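Side-chain contacts in multiheme cytochrome cf (Carboxydothermus ferrireducens DSM 11255, PDB 6QVM), which sits in the S-layer and probably passes electrons along its c-type hemes to insoluble extracellular Fe(III): residues Y272-P277 with L281-D286; H39-S44 with G53-D58; Q419-N424 with V429-C434. All coordinates share one frame; numbering follows the deposited sequence.

Contact 1: Y272-P277 with L281-D286. With HEC (heme c), chain J.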
loop_
_atom_site.group_PDB
_atom_site.type_symbol
_atom_site.label_atom_id
_atom_site.label_comp_id
_atom_site.label_asym_id
_atom_site.label_seq_id
_atom_site.Cartn_x
_atom_site.Cartn_y
_atom_site.Cartn_z
ATOM N N TYR A 272 23.314 5.901 6.754
ATOM C CA TYR A 272 21.890 6.048 6.500
ATOM C C TYR A 272 21.277 7.013 7.502
ATOM O O TYR A 272 21.772 7.172 8.620
ATOM C CB TYR A 272 21.152 4.705 6.582
ATOM C CG TYR A 272 21.428 3.784 5.421
ATOM C CD1 TYR A 272 21.099 4.156 4.125
ATOM C CD2 TYR A 272 22.018 2.543 5.620
ATOM C CE1 TYR A 272 21.343 3.319 3.062
ATOM C CE2 TYR A 272 22.273 1.698 4.559
ATOM C CZ TYR A 272 21.930 2.091 3.282
ATOM O OH TYR A 272 22.175 1.262 2.214
ATOM N N VAL A 273 20.186 7.655 7.090
ATOM C CA VAL A 273 19.373 8.489 7.966
ATOM C C VAL A 273 18.007 7.834 8.106
ATOM O O VAL A 273 17.357 7.522 7.102
ATOM C CB VAL A 273 19.235 9.921 7.424
ATOM C CG1 VAL A 273 18.399 10.773 8.376
ATOM C CG2 VAL A 273 20.605 10.536 7.193
ATOM N N ILE A 274 17.583 7.610 9.343
ATOM C CA ILE A 274 16.260 7.066 9.616
ATOM C C ILE A 274 15.289 8.237 9.702
ATOM O O ILE A 274 15.437 9.119 10.555
ATOM C CB ILE A 274 16.254 6.226 10.902
ATOM C CG1 ILE A 274 17.374 5.181 10.851
ATOM C CG2 ILE A 274 14.912 5.543 11.083
ATOM C CD1 ILE A 274 17.410 4.374 9.556
ATOM N N ASN A 275 14.300 8.247 8.813
ATOM C CA ASN A 275 13.522 9.444 8.500
ATOM C C ASN A 275 12.077 9.256 8.949
ATOM O O ASN A 275 11.321 8.503 8.327
ATOM C CB ASN A 275 13.611 9.738 7.002
ATOM C CG ASN A 275 12.886 11.007 6.604
ATOM O OD1 ASN A 275 12.692 11.912 7.416
ATOM N ND2 ASN A 275 12.465 11.072 5.346
ATOM N N SER A 276 11.687 9.963 10.016
ATOM C CA SER A 276 10.343 9.894 10.578
ATOM C C SER A 276 9.699 11.278 10.508
ATOM O O SER A 276 10.395 12.259 10.217
ATOM C CB SER A 276 10.400 9.382 12.021
ATOM O OG SER A 276 10.759 10.418 12.919
ATOM N N PRO A 277 8.389 11.410 10.762
ATOM C CA PRO A 277 7.752 12.733 10.616
ATOM C C PRO A 277 8.342 13.829 11.495
ATOM O O PRO A 277 8.289 15.004 11.111
ATOM C CB PRO A 277 6.287 12.453 10.974
ATOM C CG PRO A 277 6.087 11.022 10.612
ATOM C CD PRO A 277 7.390 10.335 10.923
ATOM N N LEU A 281 17.239 10.025 12.741
ATOM C CA LEU A 281 18.294 9.250 13.375
ATOM C C LEU A 281 19.368 8.953 12.338
ATOM O O LEU A 281 19.095 8.911 11.135
ATOM C CB LEU A 281 17.754 7.947 13.968
ATOM C CG LEU A 281 16.722 8.053 15.094
ATOM C CD1 LEU A 281 16.384 6.663 15.610
ATOM C CD2 LEU A 281 17.213 8.937 16.230
ATOM N N PHE A 282 20.594 8.753 12.806
ATOM C CA PHE A 282 21.740 8.627 11.921
ATOM C C PHE A 282 22.488 7.334 12.212
ATOM O O PHE A 282 22.679 6.957 13.371
ATOM C CB PHE A 282 22.653 9.851 12.051
ATOM C CG PHE A 282 21.995 11.131 11.602
ATOM C CD1 PHE A 282 21.155 11.829 12.456
ATOM C CD2 PHE A 282 22.180 11.613 10.314
ATOM C CE1 PHE A 282 20.534 12.990 12.048
ATOM C CE2 PHE A 282 21.554 12.776 9.896
ATOM C CZ PHE A 282 20.733 13.467 10.767
ATOM N N VAL A 283 22.900 6.662 11.141
ATOM C CA VAL A 283 23.464 5.321 11.201
ATOM C C VAL A 283 24.893 5.380 10.677
ATOM O O VAL A 283 25.124 5.769 9.525
ATOM C CB VAL A 283 22.616 4.326 10.393
ATOM C CG1 VAL A 283 23.307 2.978 10.308
ATOM C CG2 VAL A 283 21.229 4.185 11.021
ATOM N N GLY A 284 25.845 4.981 11.514
ATOM C CA GLY A 284 27.244 5.084 11.174
ATOM C C GLY A 284 27.697 4.054 10.154
ATOM O O GLY A 284 26.952 3.172 9.728
ATOM N N LYS A 285 28.970 4.171 9.770
ATOM C CA LYS A 285 29.568 3.212 8.854
ATOM C C LYS A 285 29.606 1.802 9.436
ATOM O O LYS A 285 29.666 0.836 8.670
ATOM C CB LYS A 285 30.979 3.668 8.472
ATOM C CG LYS A 285 31.012 4.962 7.680
ATOM C CD LYS A 285 31.715 4.774 6.348
ATOM C CE LYS A 285 31.404 5.923 5.396
ATOM N NZ LYS A 285 30.006 5.854 4.894
ATOM N N ASP A 286 29.571 1.666 10.762
ATOM C CA ASP A 286 29.492 0.376 11.428
ATOM C C ASP A 286 28.057 -0.032 11.745
ATOM O O ASP A 286 27.853 -1.004 12.474
ATOM C CB ASP A 286 30.326 0.399 12.713
ATOM C CG ASP A 286 29.809 1.397 13.730
ATOM O OD1 ASP A 286 29.052 2.308 13.338
ATOM O OD2 ASP A 286 30.158 1.262 14.924
HETATM FE FE HEC J . 3.493 0.739 8.128
HETATM C CHA HEC J . 4.436 3.863 9.095
HETATM C CHB HEC J . 0.181 1.702 8.281
HETATM C CHC HEC J . 2.558 -2.211 6.624
HETATM C CHD HEC J . 6.712 -0.464 8.502
HETATM N NA HEC J . 2.490 2.454 8.585
HETATM C C1A HEC J . 3.081 3.625 9.013
HETATM C C2A HEC J . 2.033 4.562 9.364
HETATM C C3A HEC J . 0.857 3.964 9.143
HETATM C C4A HEC J . 1.124 2.628 8.657
HETATM C CMA HEC J . -0.530 4.588 9.387
HETATM C CAA HEC J . 2.251 5.991 9.902
HETATM C CBA HEC J . 2.226 6.975 8.736
HETATM C CGA HEC J . 2.293 8.374 9.288
HETATM O O1A HEC J . 3.040 8.609 10.280
HETATM O O2A HEC J . 1.599 9.259 8.725
HETATM N NB HEC J . 1.705 -0.102 7.568
HETATM C C1B HEC J . 0.460 0.495 7.673
HETATM C C2B HEC J . -0.509 -0.371 7.041
HETATM C C3B HEC J . 0.142 -1.463 6.588
HETATM C C4B HEC J . 1.552 -1.308 6.909
HETATM C CMB HEC J . -2.021 -0.055 6.982
HETATM C CAB HEC J . -0.472 -2.680 5.849
HETATM C CBB HEC J . -1.196 -2.282 4.538
HETATM N NC HEC J . 4.448 -1.028 7.712
HETATM C C1C HEC J . 3.888 -2.083 7.002
HETATM C C2C HEC J . 4.934 -3.061 6.741
HETATM C C3C HEC J . 6.104 -2.556 7.200
HETATM C C4C HEC J . 5.803 -1.285 7.857
HETATM C CMC HEC J . 4.739 -4.360 5.920
HETATM C CAC HEC J . 7.518 -3.216 7.174
HETATM C CBC HEC J . 8.026 -3.558 5.751
HETATM N ND HEC J . 5.290 1.566 8.709
HETATM C C1D HEC J . 6.503 0.874 8.789
HETATM C C2D HEC J . 7.519 1.793 9.244
HETATM C C3D HEC J . 6.804 3.136 9.426
HETATM C C4D HEC J . 5.427 2.904 9.069
HETATM C CMD HEC J . 9.009 1.498 9.496
HETATM C CAD HEC J . 7.427 4.470 9.868
HETATM C CBD HEC J . 7.707 5.232 8.568
HETATM C CGD HEC J . 8.479 6.504 8.808
HETATM O O1D HEC J . 8.410 7.030 9.950
HETATM O O2D HEC J . 9.149 6.990 7.856
#
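Val-273 and Phe-282 lie side by side and point the same way from paired strands, a good example of how a cross-strand neighbour can cover an aromatic ring. With CG1 anti to the backbone N (chi1 -179°), Val-273 holds that methyl over one face of the ring, offset toward the rim, while CG2 comes within 3.6 Å of Phe-282 CE2. Trp-301 also meets this ring, the two planes inclined at about 45°. Trimming Val-273 to an alanine would probably bare part of the Phe-282 face and open a gap between the ring and the strand. The two strands form a beta hairpin, 270-275 with 279-284, within a five-stranded antiparallel sheet. Ile-274 N donates to Leu-281 O at 2.7 Å, and Leu-281 N returns a bond to Ile-274 O at 3.0 Å. Beyond them Val-283 N reaches Tyr-272 O at 2.8 Å. The other face of the sheet carries Tyr-272, Ile-274, Leu-281 and Val-283. There Ile-274 CB meets Leu-281 CB at 3.8 Å, and Ile-274 CG1 slants across to Val-283 CG2 at 4.0 Å. The Tyr-272 ring leads away from Val-283, and its OH is hydrogen-bonded to Glu-342 OE2. Where the first strand ends, Ser-276 and Pro-277 pack against a heme propionate, and Asn-275 O lies 2.7 Å from propionate atom O2D of the same heme.

Contact 2: H39-S44 with G53-D58. With HEC (heme c), chain F.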
loop_
_atom_site.group_PDB
_atom_site.type_symbol
_atom_site.label_atom_id
_atom_site.label_comp_id
_atom_site.label_asym_id
_atom_site.label_seq_id
_atom_site.Cartn_x
_atom_site.Cartn_y
_atom_site.Cartn_z
ATOM N N HIS A 39 1.623 -9.459 -26.629
ATOM C CA HIS A 39 1.247 -10.591 -25.794
ATOM C C HIS A 39 2.002 -11.838 -26.223
ATOM O O HIS A 39 2.248 -12.052 -27.415
ATOM C CB HIS A 39 -0.260 -10.866 -25.866
ATOM C CG HIS A 39 -1.103 -9.762 -25.316
ATOM N ND1 HIS A 39 -1.408 -9.653 -23.975
ATOM C CD2 HIS A 39 -1.706 -8.715 -25.925
ATOM C CE1 HIS A 39 -2.162 -8.584 -23.784
ATOM N NE2 HIS A 39 -2.360 -7.999 -24.952
ATOM N N GLN A 40 2.365 -12.663 -25.245
ATOM C CA GLN A 40 2.947 -13.963 -25.535
ATOM C C GLN A 40 1.865 -14.941 -25.968
ATOM O O GLN A 40 0.731 -14.907 -25.481
ATOM C CB GLN A 40 3.693 -14.513 -24.321
ATOM C CG GLN A 40 4.930 -13.709 -23.946
ATOM C CD GLN A 40 5.597 -14.219 -22.684
ATOM O OE1 GLN A 40 5.889 -15.405 -22.565
ATOM N NE2 GLN A 40 5.822 -13.327 -21.726
ATOM N N VAL A 41 2.226 -15.815 -26.900
ATOM C CA VAL A 41 1.302 -16.813 -27.428
ATOM C C VAL A 41 1.884 -18.192 -27.135
ATOM O O VAL A 41 3.112 -18.335 -27.042
ATOM C CB VAL A 41 1.053 -16.602 -28.930
ATOM C CG1 VAL A 41 0.546 -15.187 -29.196
ATOM C CG2 VAL A 41 2.321 -16.864 -29.723
ATOM N N PRO A 42 1.054 -19.224 -26.964
ATOM C CA PRO A 42 1.586 -20.553 -26.643
ATOM C C PRO A 42 2.501 -21.071 -27.741
ATOM O O PRO A 42 2.363 -20.717 -28.914
ATOM C CB PRO A 42 0.328 -21.421 -26.517
ATOM C CG PRO A 42 -0.759 -20.453 -26.199
ATOM C CD PRO A 42 -0.417 -19.201 -26.957
ATOM N N ALA A 43 3.443 -21.933 -27.342
ATOM C CA ALA A 43 4.380 -22.518 -28.296
ATOM C C ALA A 43 3.647 -23.227 -29.425
ATOM O O ALA A 43 4.073 -23.172 -30.585
ATOM C CB ALA A 43 5.324 -23.485 -27.584
ATOM N N SER A 44 2.528 -23.883 -29.106
ATOM C CA SER A 44 1.757 -24.603 -30.113
ATOM C C SER A 44 1.145 -23.683 -31.164
ATOM O O SER A 44 0.681 -24.184 -32.192
ATOM C CB SER A 44 0.652 -25.423 -29.446
ATOM O OG SER A 44 -0.342 -24.580 -28.896
ATOM N N GLY A 53 0.766 -19.751 -38.751
ATOM C CA GLY A 53 0.292 -20.335 -37.520
ATOM C C GLY A 53 -0.812 -19.518 -36.867
ATOM O O GLY A 53 -1.225 -18.463 -37.346
ATOM N N ARG A 54 -1.286 -20.022 -35.726
ATOM C CA ARG A 54 -2.360 -19.348 -35.003
ATOM C C ARG A 54 -1.913 -18.032 -34.371
ATOM O O ARG A 54 -2.765 -17.172 -34.106
ATOM C CB ARG A 54 -2.938 -20.280 -33.934
ATOM C CG ARG A 54 -3.818 -21.384 -34.499
ATOM C CD ARG A 54 -4.211 -22.386 -33.437
ATOM N NE ARG A 54 -3.112 -23.283 -33.102
ATOM C CZ ARG A 54 -3.182 -24.228 -32.172
ATOM N NH1 ARG A 54 -4.301 -24.391 -31.479
ATOM N NH2 ARG A 54 -2.144 -25.021 -31.949
ATOM N N ASP A 55 -0.610 -17.842 -34.134
ATOM C CA ASP A 55 -0.157 -16.587 -33.548
ATOM C C ASP A 55 -0.360 -15.393 -34.473
ATOM O O ASP A 55 -0.184 -14.257 -34.026
ATOM C CB ASP A 55 1.315 -16.688 -33.129
ATOM C CG ASP A 55 2.263 -16.930 -34.299
ATOM O OD1 ASP A 55 1.837 -16.895 -35.467
ATOM O OD2 ASP A 55 3.462 -17.165 -34.038
ATOM N N GLN A 56 -0.705 -15.627 -35.741
ATOM C CA GLN A 56 -0.998 -14.564 -36.695
ATOM C C GLN A 56 -2.474 -14.494 -37.058
ATOM O O GLN A 56 -2.842 -13.725 -37.949
ATOM C CB GLN A 56 -0.186 -14.747 -37.980
ATOM C CG GLN A 56 1.290 -14.456 -37.877
ATOM C CD GLN A 56 1.998 -14.704 -39.193
ATOM O OE1 GLN A 56 1.449 -14.442 -40.263
ATOM N NE2 GLN A 56 3.212 -15.234 -39.122
ATOM N N MET A 57 -3.323 -15.284 -36.410
ATOM C CA MET A 57 -4.737 -15.322 -36.744
ATOM C C MET A 57 -5.538 -14.512 -35.727
ATOM O O MET A 57 -5.001 -13.973 -34.758
ATOM C CB MET A 57 -5.224 -16.771 -36.820
ATOM C CG MET A 57 -4.720 -17.520 -38.045
ATOM S SD MET A 57 -5.025 -19.295 -37.977
ATOM C CE MET A 57 -6.802 -19.342 -37.743
ATOM N N ASP A 58 -6.842 -14.407 -35.971
ATOM C CA ASP A 58 -7.745 -13.677 -35.083
ATOM C C ASP A 58 -7.947 -14.516 -33.829
ATOM O O ASP A 58 -8.683 -15.504 -33.848
ATOM C CB ASP A 58 -9.068 -13.387 -35.785
ATOM C CG ASP A 58 -9.977 -12.458 -34.984
ATOM O OD1 ASP A 58 -10.013 -12.558 -33.737
ATOM O OD2 ASP A 58 -10.666 -11.622 -35.608
HETATM FE FE HEC F . -5.195 -20.140 -28.878
HETATM C CHA HEC F . -4.880 -22.490 -26.324
HETATM C CHB HEC F . -3.781 -17.794 -26.800
HETATM C CHC HEC F . -5.408 -17.771 -31.385
HETATM C CHD HEC F . -7.063 -22.288 -30.734
HETATM N NA HEC F . -4.455 -20.154 -26.930
HETATM C C1A HEC F . -4.472 -21.203 -26.031
HETATM C C2A HEC F . -3.982 -20.731 -24.745
HETATM C C3A HEC F . -3.700 -19.414 -24.888
HETATM C C4A HEC F . -3.984 -19.044 -26.260
HETATM C CMA HEC F . -3.154 -18.405 -23.852
HETATM C CAA HEC F . -3.888 -21.667 -23.503
HETATM C CBA HEC F . -2.691 -21.430 -22.576
HETATM C CGA HEC F . -1.467 -22.143 -23.081
HETATM O O1A HEC F . -0.349 -21.578 -22.956
HETATM O O2A HEC F . -1.609 -23.272 -23.613
HETATM N NB HEC F . -4.720 -18.147 -29.061
HETATM C C1B HEC F . -4.044 -17.413 -28.100
HETATM C C2B HEC F . -3.659 -16.150 -28.693
HETATM C C3B HEC F . -4.127 -16.121 -29.954
HETATM C C4B HEC F . -4.794 -17.384 -30.210
HETATM C CMB HEC F . -2.924 -15.019 -27.944
HETATM C CAB HEC F . -3.976 -14.982 -30.989
HETATM C CBB HEC F . -2.496 -14.739 -31.362
HETATM N NC HEC F . -6.095 -20.027 -30.683
HETATM C C1C HEC F . -6.045 -18.983 -31.589
HETATM C C2C HEC F . -6.805 -19.363 -32.773
HETATM C C3C HEC F . -7.147 -20.669 -32.643
HETATM C C4C HEC F . -6.777 -21.062 -31.293
HETATM C CMC HEC F . -6.855 -18.494 -34.049
HETATM C CAC HEC F . -8.003 -21.610 -33.545
HETATM C CBC HEC F . -7.685 -21.594 -35.052
HETATM N ND HEC F . -5.889 -22.082 -28.557
HETATM C C1D HEC F . -6.597 -22.781 -29.533
HETATM C C2D HEC F . -6.784 -24.133 -29.077
HETATM C C3D HEC F . -6.104 -24.206 -27.705
HETATM C C4D HEC F . -5.572 -22.883 -27.459
HETATM C CMD HEC F . -7.514 -25.258 -29.836
HETATM C CAD HEC F . -6.031 -25.451 -26.800
HETATM C CBD HEC F . -4.908 -26.351 -27.305
HETATM C CGD HEC F . -3.589 -25.722 -26.927
HETATM O O1D HEC F . -3.412 -25.378 -25.724
HETATM O O2D HEC F . -2.719 -25.557 -27.826
#
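Arg-54 stretches over one face of the heme and extends to Ser-44, its CD resting 3.5 Å from C3C of the porphyrin. A bend at chi3 (-76°) then carries the guanidinium across toward pyrrole D, with NH1 near C1D and NH2 donating to Ser-44 O at 3.0 Å. This bond is not straight, its N-H...O angle being 138°, and the donor sits well above the carbonyl plane. Ser-44 OG in turn donates to propionate atom O2D at 2.8 Å, so the arginine, the turn and the propionate are linked in sequence; the nearby positive charge would probably help to stabilise the propionate. The loop between helices 35-38 and 59-63 thus folds over one face of the heme, both segments belonging to its pocket, and Asp-58 caps the second helix. Pro-42 covers the same face over pyrrole A, its CG 3.4 Å from C3A. Above the pyrrole B side, Val-41 CG2 meets Asp-55 CB at 3.6 Å, the two side chains crossing at about a right angle, and Val-41 CG1 touches heme methyl CMB. Asp-55 OD1 is hydrogen-bonded to Ser-47 OG. His-39 serves a different heme, binding its iron through NE2 together with the backbone N of Thr-24, an amine ligation reminiscent of cytochrome f.

Contact 3: Q419-N424 with V429-C434. With HEC (heme c), chain K.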
loop_
_atom_site.group_PDB
_atom_site.type_symbol
_atom_site.label_atom_id
_atom_site.label_comp_id
_atom_site.label_asym_id
_atom_site.label_seq_id
_atom_site.Cartn_x
_atom_site.Cartn_y
_atom_site.Cartn_z
ATOM N N GLN A 419 -16.795 -13.101 11.987
ATOM C CA GLN A 419 -17.288 -14.354 12.545
ATOM C C GLN A 419 -18.417 -14.134 13.551
ATOM O O GLN A 419 -19.130 -15.086 13.888
ATOM C CB GLN A 419 -16.136 -15.143 13.181
ATOM C CG GLN A 419 -15.787 -14.746 14.600
ATOM C CD GLN A 419 -14.410 -15.229 14.999
ATOM O OE1 GLN A 419 -13.478 -15.188 14.199
ATOM N NE2 GLN A 419 -14.275 -15.701 16.235
ATOM N N THR A 420 -18.597 -12.903 14.030
ATOM C CA THR A 420 -19.812 -12.568 14.759
ATOM C C THR A 420 -21.039 -12.763 13.878
ATOM O O THR A 420 -22.055 -13.310 14.322
ATOM C CB THR A 420 -19.733 -11.125 15.264
ATOM O OG1 THR A 420 -18.802 -11.042 16.349
ATOM C CG2 THR A 420 -21.104 -10.629 15.710
ATOM N N ILE A 421 -20.947 -12.350 12.612
ATOM C CA ILE A 421 -22.059 -12.530 11.685
ATOM C C ILE A 421 -22.167 -13.987 11.251
ATOM O O ILE A 421 -23.269 -14.490 11.003
ATOM C CB ILE A 421 -21.901 -11.588 10.478
ATOM C CG1 ILE A 421 -21.616 -10.164 10.952
ATOM C CG2 ILE A 421 -23.149 -11.612 9.616
ATOM C CD1 ILE A 421 -22.759 -9.520 11.700
ATOM N N GLN A 422 -21.036 -14.687 11.151
ATOM C CA GLN A 422 -21.072 -16.094 10.766
ATOM C C GLN A 422 -21.721 -16.951 11.847
ATOM O O GLN A 422 -22.430 -17.917 11.537
ATOM C CB GLN A 422 -19.659 -16.588 10.458
ATOM C CG GLN A 422 -19.083 -16.065 9.151
ATOM C CD GLN A 422 -17.608 -16.382 8.993
ATOM O OE1 GLN A 422 -16.909 -16.649 9.972
ATOM N NE2 GLN A 422 -17.125 -16.357 7.755
ATOM N N LYS A 423 -21.501 -16.610 13.117
ATOM C CA LYS A 423 -22.028 -17.388 14.232
ATOM C C LYS A 423 -23.446 -16.996 14.622
ATOM O O LYS A 423 -23.986 -17.568 15.573
ATOM C CB LYS A 423 -21.121 -17.239 15.460
ATOM C CG LYS A 423 -19.747 -17.872 15.337
ATOM C CD LYS A 423 -18.826 -17.337 16.424
ATOM C CE LYS A 423 -17.559 -18.164 16.551
ATOM N NZ LYS A 423 -17.835 -19.496 17.152
ATOM N N ASN A 424 -24.058 -16.038 13.931
ATOM C CA ASN A 424 -25.335 -15.479 14.354
ATOM C C ASN A 424 -26.494 -16.143 13.621
ATOM O O ASN A 424 -26.386 -16.471 12.437
ATOM C CB ASN A 424 -25.367 -13.967 14.130
ATOM C CG ASN A 424 -25.722 -13.199 15.390
ATOM O OD1 ASN A 424 -26.617 -12.356 15.387
ATOM N ND2 ASN A 424 -25.023 -13.496 16.480
ATOM N N VAL A 429 -26.156 -11.035 4.546
ATOM C CA VAL A 429 -25.141 -10.311 3.795
ATOM C C VAL A 429 -25.265 -8.810 4.043
ATOM O O VAL A 429 -24.269 -8.080 3.973
ATOM C CB VAL A 429 -25.238 -10.669 2.299
ATOM C CG1 VAL A 429 -24.380 -9.751 1.443
ATOM C CG2 VAL A 429 -24.842 -12.120 2.081
ATOM N N SER A 430 -26.470 -8.328 4.350
ATOM C CA SER A 430 -26.671 -6.904 4.614
ATOM C C SER A 430 -25.773 -6.402 5.739
ATOM O O SER A 430 -25.406 -5.221 5.762
ATOM C CB SER A 430 -28.139 -6.636 4.952
ATOM O OG SER A 430 -28.681 -5.650 4.090
ATOM N N CYS A 431 -25.386 -7.287 6.656
ATOM C CA CYS A 431 -24.660 -6.886 7.853
ATOM C C CYS A 431 -23.178 -6.640 7.603
ATOM O O CYS A 431 -22.518 -6.010 8.438
ATOM C CB CYS A 431 -24.829 -7.960 8.928
ATOM S SG CYS A 431 -26.452 -8.750 8.916
ATOM N N LEU A 432 -22.641 -7.118 6.482
ATOM C CA LEU A 432 -21.209 -7.008 6.241
ATOM C C LEU A 432 -20.791 -5.583 5.900
ATOM O O LEU A 432 -19.592 -5.290 5.867
ATOM C CB LEU A 432 -20.808 -7.969 5.128
ATOM C CG LEU A 432 -21.341 -9.386 5.322
ATOM C CD1 LEU A 432 -21.200 -10.203 4.050
ATOM C CD2 LEU A 432 -20.636 -10.067 6.485
ATOM N N GLU A 433 -21.763 -4.709 5.641
ATOM C CA GLU A 433 -21.556 -3.279 5.460
ATOM C C GLU A 433 -20.602 -2.727 6.511
ATOM O O GLU A 433 -19.709 -1.935 6.196
ATOM C CB GLU A 433 -22.907 -2.559 5.515
ATOM C CG GLU A 433 -22.830 -1.109 5.918
ATOM C CD GLU A 433 -23.476 -0.198 4.904
ATOM O OE1 GLU A 433 -22.919 -0.051 3.794
ATOM O OE2 GLU A 433 -24.549 0.362 5.211
ATOM N N CYS A 434 -20.764 -3.164 7.761
ATOM C CA CYS A 434 -19.924 -2.712 8.859
ATOM C C CYS A 434 -19.090 -3.835 9.470
ATOM O O CYS A 434 -18.357 -3.585 10.434
ATOM C CB CYS A 434 -20.786 -2.058 9.949
ATOM S SG CYS A 434 -22.005 -0.871 9.348
HETATM FE FE HEC K . -23.789 -5.305 13.816
HETATM C CHA HEC K . -22.497 -5.293 17.038
HETATM C CHB HEC K . -25.078 -8.458 14.386
HETATM C CHC HEC K . -25.594 -5.136 10.862
HETATM C CHD HEC K . -22.518 -2.192 13.202
HETATM N NA HEC K . -23.792 -6.614 15.412
HETATM C C1A HEC K . -23.181 -6.424 16.640
HETATM C C2A HEC K . -23.377 -7.617 17.443
HETATM C C3A HEC K . -24.088 -8.491 16.703
HETATM C C4A HEC K . -24.363 -7.876 15.416
HETATM C CMA HEC K . -24.546 -9.906 17.126
HETATM C CAA HEC K . -22.842 -7.811 18.888
HETATM C CBA HEC K . -24.023 -7.785 19.857
HETATM C CGA HEC K . -23.629 -7.278 21.220
HETATM O O1A HEC K . -24.504 -6.674 21.890
HETATM O O2A HEC K . -22.458 -7.471 21.641
HETATM N NB HEC K . -25.092 -6.550 12.814
HETATM C C1B HEC K . -25.484 -7.813 13.231
HETATM C C2B HEC K . -26.402 -8.346 12.239
HETATM C C3B HEC K . -26.543 -7.428 11.264
HETATM C C4B HEC K . -25.727 -6.281 11.615
HETATM C CMB HEC K . -27.069 -9.741 12.304
HETATM C CAB HEC K . -27.408 -7.544 9.982
HETATM C CBB HEC K . -28.904 -7.615 10.353
HETATM N NC HEC K . -24.006 -3.930 12.313
HETATM C C1C HEC K . -24.796 -4.058 11.184
HETATM C C2C HEC K . -24.626 -2.874 10.364
HETATM C C3C HEC K . -23.824 -2.019 11.037
HETATM C C4C HEC K . -23.389 -2.693 12.253
HETATM C CMC HEC K . -25.403 -2.632 9.046
HETATM C CAC HEC K . -23.321 -0.618 10.598
HETATM C CBC HEC K . -24.472 0.373 10.315
HETATM N ND HEC K . -22.664 -3.969 14.943
HETATM C C1D HEC K . -22.288 -2.712 14.466
HETATM C C2D HEC K . -21.602 -2.012 15.529
HETATM C C3D HEC K . -21.589 -2.978 16.733
HETATM C C4D HEC K . -22.276 -4.165 16.271
HETATM C CMD HEC K . -21.008 -0.590 15.438
HETATM C CAD HEC K . -20.987 -2.753 18.144
HETATM C CBD HEC K . -21.766 -1.651 18.859
HETATM C CGD HEC K . -21.718 -1.808 20.363
HETATM O O1D HEC K . -20.702 -2.325 20.905
HETATM O O2D HEC K . -22.709 -1.395 21.025
#
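Thr-420 OG1 is held by two partners, Ile-416 O and propionate atom O2D of a neighbouring heme, not the one that Cys-431 carries, at the helix turn from which the next residue, Ile-421, packs on Cys-431. The contact proper is apolar. Ile-421 CD1 lies 3.8 Å from Cys-431 CB, while CG2, on the other branch, comes to 4.3 Å from Leu-432 CD2. The isoleucine turns at chi2 (-66°), which brings CD1 over a face of the porphyrin, 3.6 Å from C1B. It thus fills the angle between the ring and the cysteine that carries it. Cys-431 and Cys-434 belong to a CXXCH motif, the signature of c-type cytochromes. Thioethers bind Cys-431 SG to CAB at 1.9 Å and Cys-434 SG to CAC at 1.8 Å, which fixes the heme against this segment. His-435, which completes the motif and in such proteins is normally an axial iron ligand, also touches Ile-421. On the same face of the heme as Ile-421, Thr-420 CG2 sits 3.8 Å from C3A, above pyrrole A. Asn-424 comes to the periphery instead, where its amide group borders methyl CMA, OD1 being 3.6 Å away. Tyr-439 of helix 437-449 and Phe-467 pack on Leu-432.

Overall arrangement
From the N terminus the chain meets contact 2 first, where 39-44 and 53-58 close an irregular loop of eight intervening residues between helices 35-38 and 59-63. Contact 1 follows, a hairpin with only three residues between its segments, tying neighbouring strands of the five-stranded sheet. Contact 3 comes last, joining the end of helix 417-422 to the heme-binding turn ahead of helix 437-449 across four residues. The three run in series, with no nesting or crossing. They do not touch: centres are about 46 to 52 Å apart, and contacts 1 and 3 lie on opposite sides of the chain's centre. Each is local, and each lies beside more than one heme.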